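Local atomic coordinates of predicted ATPase involved in replication control, Cdc46/Mcm family (Methanopyrus kandleri AV19, PDB entry 3F8T), a protein that probably binds ATP and single-stranded DNA and may unwind DNA as a helicase in replication. Residues L423-W426 with Y427-R431; D201-P204 with L205-F208; L46-V49 with T50-K53. The protein carries 2 engineered substitutions. All coordinates share one frame; numbering follows the deposited sequence.

Contact 1 (L423-W426 with Y427-R431)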
loop_
_atom_site.group_PDB
_atom_site.type_symbol
_atom_site.label_atom_id
_atom_site.label_comp_id
_atom_site.label_asym_id
_atom_site.label_seq_id
_atom_site.Cartn_x
_atom_site.Cartn_y
_atom_site.Cartn_z
ATOM N N LEU A 423 -23.370 -15.788 -11.329
ATOM C CA LEU A 423 -22.114 -15.599 -12.048
ATOM C C LEU A 423 -21.945 -16.668 -13.130
ATOM O O LEU A 423 -21.610 -16.361 -14.278
ATOM C CB LEU A 423 -20.941 -15.641 -11.071
ATOM C CG LEU A 423 -19.525 -15.626 -11.647
ATOM C CD1 LEU A 423 -19.248 -14.359 -12.421
ATOM C CD2 LEU A 423 -18.511 -15.801 -10.531
ATOM N N GLU A 424 -22.184 -17.919 -12.756
ATOM C CA GLU A 424 -22.067 -19.034 -13.706
ATOM C C GLU A 424 -23.066 -18.904 -14.869
ATOM O O GLU A 424 -22.719 -19.188 -16.028
ATOM C CB GLU A 424 -22.105 -20.389 -12.971
ATOM C CG GLU A 424 -20.841 -20.539 -12.094
ATOM C CD GLU A 424 -20.679 -21.867 -11.360
ATOM O OE1 GLU A 424 -21.672 -22.395 -10.799
ATOM O OE2 GLU A 424 -19.517 -22.354 -11.307
ATOM N N HIS A 425 -24.267 -18.418 -14.557
ATOM C CA HIS A 425 -25.327 -18.180 -15.542
ATOM C C HIS A 425 -24.949 -17.102 -16.557
ATOM O O HIS A 425 -25.101 -17.300 -17.763
ATOM C CB HIS A 425 -26.636 -17.787 -14.844
ATOM C CG HIS A 425 -27.765 -17.493 -15.787
ATOM N ND1 HIS A 425 -28.374 -18.468 -16.549
ATOM C CD2 HIS A 425 -28.400 -16.333 -16.084
ATOM C CE1 HIS A 425 -29.338 -17.926 -17.270
ATOM N NE2 HIS A 425 -29.371 -16.629 -17.011
ATOM N N TRP A 426 -24.490 -15.950 -16.061
ATOM C CA TRP A 426 -23.958 -14.906 -16.938
ATOM C C TRP A 426 -22.903 -15.492 -17.879
ATOM O O TRP A 426 -22.961 -15.298 -19.086
ATOM C CB TRP A 426 -23.344 -13.766 -16.119
ATOM C CG TRP A 426 -22.662 -12.740 -16.975
ATOM C CD1 TRP A 426 -23.244 -11.677 -17.594
ATOM C CD2 TRP A 426 -21.276 -12.704 -17.337
ATOM N NE1 TRP A 426 -22.305 -10.966 -18.297
ATOM C CE2 TRP A 426 -21.091 -11.578 -18.164
ATOM C CE3 TRP A 426 -20.173 -13.512 -17.037
ATOM C CZ2 TRP A 426 -19.848 -11.234 -18.697
ATOM C CZ3 TRP A 426 -18.924 -13.164 -17.572
ATOM C CH2 TRP A 426 -18.780 -12.043 -18.390
ATOM N N TYR A 427 -21.943 -16.211 -17.306
ATOM C CA TYR A 427 -20.804 -16.727 -18.057
ATOM C C TYR A 427 -21.220 -17.661 -19.186
ATOM O O TYR A 427 -20.807 -17.471 -20.330
ATOM C CB TYR A 427 -19.841 -17.441 -17.106
ATOM C CG TYR A 427 -18.515 -17.870 -17.710
ATOM C CD1 TYR A 427 -17.769 -17.004 -18.511
ATOM C CD2 TYR A 427 -17.985 -19.134 -17.435
ATOM C CE1 TYR A 427 -16.529 -17.398 -19.042
ATOM C CE2 TYR A 427 -16.749 -19.537 -17.955
ATOM C CZ TYR A 427 -16.037 -18.670 -18.763
ATOM O OH TYR A 427 -14.824 -19.067 -19.270
ATOM N N GLU A 428 -22.044 -18.654 -18.856
ATOM C CA GLU A 428 -22.527 -19.625 -19.837
ATOM C C GLU A 428 -23.402 -18.956 -20.906
ATOM O O GLU A 428 -23.257 -19.249 -22.088
ATOM C CB GLU A 428 -23.245 -20.798 -19.152
ATOM C CG GLU A 428 -24.617 -20.476 -18.543
ATOM C CD GLU A 428 -25.216 -21.635 -17.741
ATOM O OE1 GLU A 428 -24.519 -22.662 -17.549
ATOM O OE2 GLU A 428 -26.382 -21.516 -17.291
ATOM N N THR A 429 -24.281 -18.044 -20.489
ATOM C CA THR A 429 -25.164 -17.316 -21.409
ATOM C C THR A 429 -24.346 -16.469 -22.407
ATOM O O THR A 429 -24.628 -16.461 -23.613
ATOM C CB THR A 429 -26.209 -16.459 -20.616
ATOM O OG1 THR A 429 -27.103 -17.325 -19.896
ATOM C CG2 THR A 429 -27.032 -15.576 -21.527
ATOM N N ARG A 430 -23.319 -15.779 -21.912
ATOM C CA ARG A 430 -22.476 -14.952 -22.782
ATOM C C ARG A 430 -21.615 -15.766 -23.743
ATOM O O ARG A 430 -21.431 -15.368 -24.886
ATOM C CB ARG A 430 -21.600 -13.994 -21.952
ATOM C CG ARG A 430 -22.393 -12.886 -21.267
ATOM C CD ARG A 430 -22.966 -11.884 -22.277
ATOM N NE ARG A 430 -23.631 -10.780 -21.595
ATOM C CZ ARG A 430 -24.884 -10.803 -21.140
ATOM N NH1 ARG A 430 -25.649 -11.879 -21.296
ATOM N NH2 ARG A 430 -25.379 -9.738 -20.523
ATOM N N ARG A 431 -21.082 -16.893 -23.279
ATOM C CA ARG A 431 -20.287 -17.771 -24.142
ATOM C C ARG A 431 -21.120 -18.303 -25.314
ATOM O O ARG A 431 -20.636 -18.373 -26.449
ATOM C CB ARG A 431 -19.666 -18.918 -23.339
ATOM C CG ARG A 431 -18.473 -18.476 -22.475
ATOM C CD ARG A 431 -17.906 -19.619 -21.646
ATOM N NE ARG A 431 -17.349 -20.705 -22.460
ATOM C CZ ARG A 431 -16.105 -20.733 -22.950
ATOM N NH1 ARG A 431 -15.257 -19.730 -22.719
ATOM N NH2 ARG A 431 -15.703 -21.776 -23.679
#
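Y427, E428, T429 and R430 give their backbone N-H groups to the carbonyls of L423, E424, H425 and W426, the i to i-4 pattern of an α-helix, with R430 N 2.9 Å from W426 O. In W426, chi1 of 174° sets CG anti to the backbone N and beside the carbonyl carbon, turning the indole to where R430, one turn on, can cover it. R430 CG sits 3.7 Å from the centroid of the five-membered ring, 21° off the ring normal, a CH-pi contact. The arginine then bends, bringing NE to 3.6 Å from W426 NE1 with the guanidinium tilted 55° from the indole. Elsewhere on the helix T429 OG1 donates to H425 O over 2.9 Å, from the face of the carbonyl opposite to T429 N, and lies over one face of the imidazole, 3.5 Å from H425 CE1. Tryptophan suits its place by joining a broad apolar surface, packed on V455, A480 and V483, to one N-H. W426 NE1 and R430 NH2 both bind OD2 of D484. A phenylalanine here would probably leave D484 without the indole donor. The paired donors link helix 417-439 to helix 473-489 and would tend to keep this carboxylate ionised.

Contact 2 (D201-P204 with L205-F208); sequences DKDP and LTTF
D203 is the N-cap of helix 204-212, just after K202 leaves helical geometry at the end of helix 190-201. One side-chain hydrogen bond caps the helix and a second, between side chains, backs it. D203 OD1 accepts from T206 N at 3.2 Å and OD2 from T206 OG1 at 2.6 Å, both donors standing above the carboxylate plane rather than in it. With CG anti to the backbone N (chi1 -179°), the carboxylate reaches forward over the first turn, where its charge would probably also be favoured by the positive end of the helix dipole. Aspartate is short enough to do this, and threonine adds a second donor to the N-H being capped. The backbone of D203 contributes too: its O accepts T207 OG1 at 3.1 Å and, weakly, T207 N. P204 suits the first helical position, since the N-H it lacks would have had no carbonyl within the helix to bind. Apolar packing takes over on the inner side. L205 meets A226 and L227 of helix 219-229 and M465 of helix 449-465, while F208 sets its ring edge-to-face with F230. P204 O, which accepts F208 N at 2.9 Å, lies in the plane of the phenylalanine ring at its edge, 3.3 Å from F208 CD1.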
loop_
_atom_site.group_PDB
_atom_site.type_symbol
_atom_site.label_atom_id
_atom_site.label_comp_id
_atom_site.label_asym_id
_atom_site.label_seq_id
_atom_site.Cartn_x
_atom_site.Cartn_y
_atom_site.Cartn_z
ATOM N N ASP A 201 -25.325 2.252 2.978
ATOM C CA ASP A 201 -26.748 2.001 2.733
ATOM C C ASP A 201 -27.272 2.649 1.449
ATOM O O ASP A 201 -28.242 2.167 0.866
ATOM C CB ASP A 201 -27.585 2.466 3.930
ATOM C CG ASP A 201 -27.543 1.490 5.090
ATOM O OD1 ASP A 201 -27.217 0.303 4.878
ATOM O OD2 ASP A 201 -27.837 1.907 6.223
ATOM N N LYS A 202 -26.637 3.738 1.014
ATOM C CA LYS A 202 -27.079 4.486 -0.167
ATOM C C LYS A 202 -26.686 3.820 -1.493
ATOM O O LYS A 202 -27.007 2.667 -1.751
ATOM C CB LYS A 202 -26.496 5.895 -0.130
ATOM C CG LYS A 202 -27.117 6.798 0.907
ATOM C CD LYS A 202 -26.394 8.130 0.949
ATOM C CE LYS A 202 -26.714 8.883 2.236
ATOM N NZ LYS A 202 -25.656 9.884 2.554
ATOM N N ASP A 203 -26.000 4.579 -2.335
ATOM C CA ASP A 203 -25.451 4.077 -3.588
ATOM C C ASP A 203 -24.030 4.592 -3.591
ATOM O O ASP A 203 -23.766 5.676 -4.163
ATOM C CB ASP A 203 -26.280 4.627 -4.772
ATOM C CG ASP A 203 -25.794 4.138 -6.142
ATOM O OD1 ASP A 203 -24.815 3.356 -6.239
ATOM O OD2 ASP A 203 -26.416 4.563 -7.151
ATOM N N PRO A 204 -23.108 3.877 -2.898
ATOM C CA PRO A 204 -21.736 4.383 -2.862
ATOM C C PRO A 204 -21.049 4.299 -4.223
ATOM O O PRO A 204 -20.176 5.115 -4.511
ATOM C CB PRO A 204 -21.039 3.493 -1.821
ATOM C CG PRO A 204 -21.842 2.281 -1.762
ATOM C CD PRO A 204 -23.252 2.636 -2.120
ATOM N N LEU A 205 -21.442 3.337 -5.056
ATOM C CA LEU A 205 -20.822 3.209 -6.382
ATOM C C LEU A 205 -21.007 4.478 -7.193
ATOM O O LEU A 205 -20.050 5.007 -7.729
ATOM C CB LEU A 205 -21.372 2.008 -7.155
ATOM C CG LEU A 205 -20.825 1.823 -8.574
ATOM C CD1 LEU A 205 -19.292 1.668 -8.593
ATOM C CD2 LEU A 205 -21.475 0.627 -9.219
ATOM N N THR A 206 -22.241 4.974 -7.266
ATOM C CA THR A 206 -22.501 6.217 -8.004
ATOM C C THR A 206 -21.755 7.417 -7.427
ATOM O O THR A 206 -21.183 8.237 -8.163
ATOM C CB THR A 206 -24.021 6.487 -8.114
ATOM O OG1 THR A 206 -24.631 5.380 -8.800
ATOM C CG2 THR A 206 -24.267 7.742 -8.915
ATOM N N THR A 207 -21.734 7.510 -6.102
ATOM C CA THR A 207 -20.995 8.571 -5.423
ATOM C C THR A 207 -19.509 8.581 -5.801
ATOM O O THR A 207 -18.966 9.635 -6.158
ATOM C CB THR A 207 -21.166 8.446 -3.906
ATOM O OG1 THR A 207 -22.562 8.508 -3.594
ATOM C CG2 THR A 207 -20.451 9.553 -3.196
ATOM N N PHE A 208 -18.843 7.426 -5.698
ATOM C CA PHE A 208 -17.426 7.347 -6.027
ATOM C C PHE A 208 -17.189 7.588 -7.515
ATOM O O PHE A 208 -16.234 8.270 -7.877
ATOM C CB PHE A 208 -16.833 5.993 -5.602
ATOM C CG PHE A 208 -16.373 5.940 -4.182
ATOM C CD1 PHE A 208 -17.238 5.525 -3.170
ATOM C CD2 PHE A 208 -15.060 6.299 -3.849
ATOM C CE1 PHE A 208 -16.787 5.450 -1.840
ATOM C CE2 PHE A 208 -14.603 6.229 -2.535
ATOM C CZ PHE A 208 -15.477 5.820 -1.522
#

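Contact 3 (L46-V49 with T50-K53); sequences LARV and TSGK. Engineered in segment 46-49: A47 (natural residue Arg).
Over one face of the R48 guanidinium sits the hydroxyl of S51, roughly above the centre of the group and 3.9 Å from R48 CZ; K53 approaches the same group obliquely, its CG 4.4 Å from R48 NH2. Bends at chi2 and chi3 carry the guanidinium back over S51, in the turn that follows. That turn is a pair of overlapping beta turns, R48 to S51 and V49 to G52, which follows helix 40-47 and leads the chain toward strand 55-58. The first is closed by a weak bond from S51 N to R48 O, the second by G52 N to V49 O at 3.1 Å, although the position of G52 N is less certain in the model. G52 has a positive phi of 78°, a left-handed conformation that glycine adopts easily, and its carbonyl is bound by R95. V49 is the buried member of the group: its branched apolar side chain packs on V55, as does that of L46, and so holds the turn against strand 55-58. The polar residues lie on the outer side. R48 NH2 and K53 NZ are 5.5 Å apart, two like charges that probably tolerate each other because solvent can screen them at this surface. Serine suits its position because its short side chain can bend its hydroxyl back onto R48 O, at the start of the same turn. S51 OG lies between its backbone N and carbonyl carbon (chi1 80°), and it donates to R48 O at 2.6 Å, in the carbonyl plane with a C=O...OG angle of 158°.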
loop_
_atom_site.group_PDB
_atom_site.type_symbol
_atom_site.label_atom_id
_atom_site.label_comp_id
_atom_site.label_asym_id
_atom_site.label_seq_id
_atom_site.Cartn_x
_atom_site.Cartn_y
_atom_site.Cartn_z
ATOM N N LEU A 46 14.618 -6.855 33.760
ATOM C CA LEU A 46 15.973 -6.954 34.304
ATOM C C LEU A 46 16.232 -8.352 34.853
ATOM O O LEU A 46 17.335 -8.883 34.712
ATOM C CB LEU A 46 16.244 -5.894 35.379
ATOM C CG LEU A 46 17.729 -5.671 35.708
ATOM C CD1 LEU A 46 18.550 -5.352 34.451
ATOM C CD2 LEU A 46 17.897 -4.571 36.738
ATOM N N ALA A 47 15.203 -8.946 35.453
ATOM C CA ALA A 47 15.277 -10.299 36.001
ATOM C C ALA A 47 15.374 -11.367 34.907
ATOM O O ALA A 47 15.876 -12.470 35.149
ATOM C CB ALA A 47 14.074 -10.572 36.905
ATOM N N ARG A 48 14.907 -11.024 33.708
ATOM C CA ARG A 48 14.827 -11.948 32.574
ATOM C C ARG A 48 15.977 -11.773 31.571
ATOM O O ARG A 48 15.902 -12.298 30.462
ATOM C CB ARG A 48 13.487 -11.742 31.843
ATOM C CG ARG A 48 12.241 -12.225 32.583
ATOM C CD ARG A 48 11.880 -13.652 32.184
ATOM N NE ARG A 48 11.366 -13.733 30.816
ATOM C CZ ARG A 48 11.483 -14.797 30.025
ATOM N NH1 ARG A 48 12.114 -15.883 30.450
ATOM N NH2 ARG A 48 10.981 -14.773 28.800
ATOM N N VAL A 49 17.027 -11.041 31.951
ATOM C CA VAL A 49 18.067 -10.613 30.993
ATOM C C VAL A 49 18.961 -11.728 30.460
ATOM O O VAL A 49 19.536 -11.596 29.374
ATOM C CB VAL A 49 18.989 -9.494 31.544
ATOM C CG1 VAL A 49 18.258 -8.184 31.584
ATOM C CG2 VAL A 49 19.581 -9.868 32.911
ATOM N N THR A 50 19.092 -12.803 31.230
ATOM C CA THR A 50 19.875 -13.963 30.800
ATOM C C THR A 50 19.230 -14.641 29.591
ATOM O O THR A 50 19.935 -15.105 28.696
ATOM C CB THR A 50 20.095 -14.975 31.945
ATOM O OG1 THR A 50 18.830 -15.424 32.449
ATOM C CG2 THR A 50 20.889 -14.333 33.073
ATOM N N SER A 51 17.895 -14.668 29.563
ATOM C CA SER A 51 17.124 -15.163 28.409
ATOM C C SER A 51 17.368 -14.376 27.114
ATOM O O SER A 51 16.736 -14.646 26.085
ATOM C CB SER A 51 15.624 -15.178 28.725
ATOM O OG SER A 51 15.051 -13.882 28.603
ATOM N N GLY A 52 18.280 -13.409 27.173
ATOM C CA GLY A 52 18.628 -12.593 26.016
ATOM C C GLY A 52 17.641 -11.488 25.672
ATOM O O GLY A 52 17.918 -10.685 24.785
ATOM N N LYS A 53 16.499 -11.454 26.366
ATOM C CA LYS A 53 15.452 -10.449 26.147
ATOM C C LYS A 53 15.952 -9.067 26.582
ATOM O O LYS A 53 16.676 -8.953 27.569
ATOM C CB LYS A 53 14.174 -10.802 26.924
ATOM C CG LYS A 53 13.396 -12.022 26.409
ATOM C CD LYS A 53 12.237 -11.637 25.481
ATOM C CE LYS A 53 11.643 -12.873 24.779
ATOM N NZ LYS A 53 12.597 -13.447 23.763
#

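Overall arrangement
From the N terminus the chain meets contact 3 first, where helix 40-47 gives way to strand 55-58 in the N-terminal domain. Contact 2 follows at the junction of helices 190-201 and 204-212 in the MCM P-loop domain, and contact 1 comes last, within helix 417-439 in the AAA-lid domain. Each is local and closes nothing longer than a turn or a cap, so they run in series, none nested or crossed. Contacts 1 and 2 have centres about 27 Å apart and do not touch, yet both pack side chains on helix 449-465, which ties the two regions together. Contact 3 stands apart, its centre about 55 Å from that of contact 2 and about 63 Å from that of contact 1.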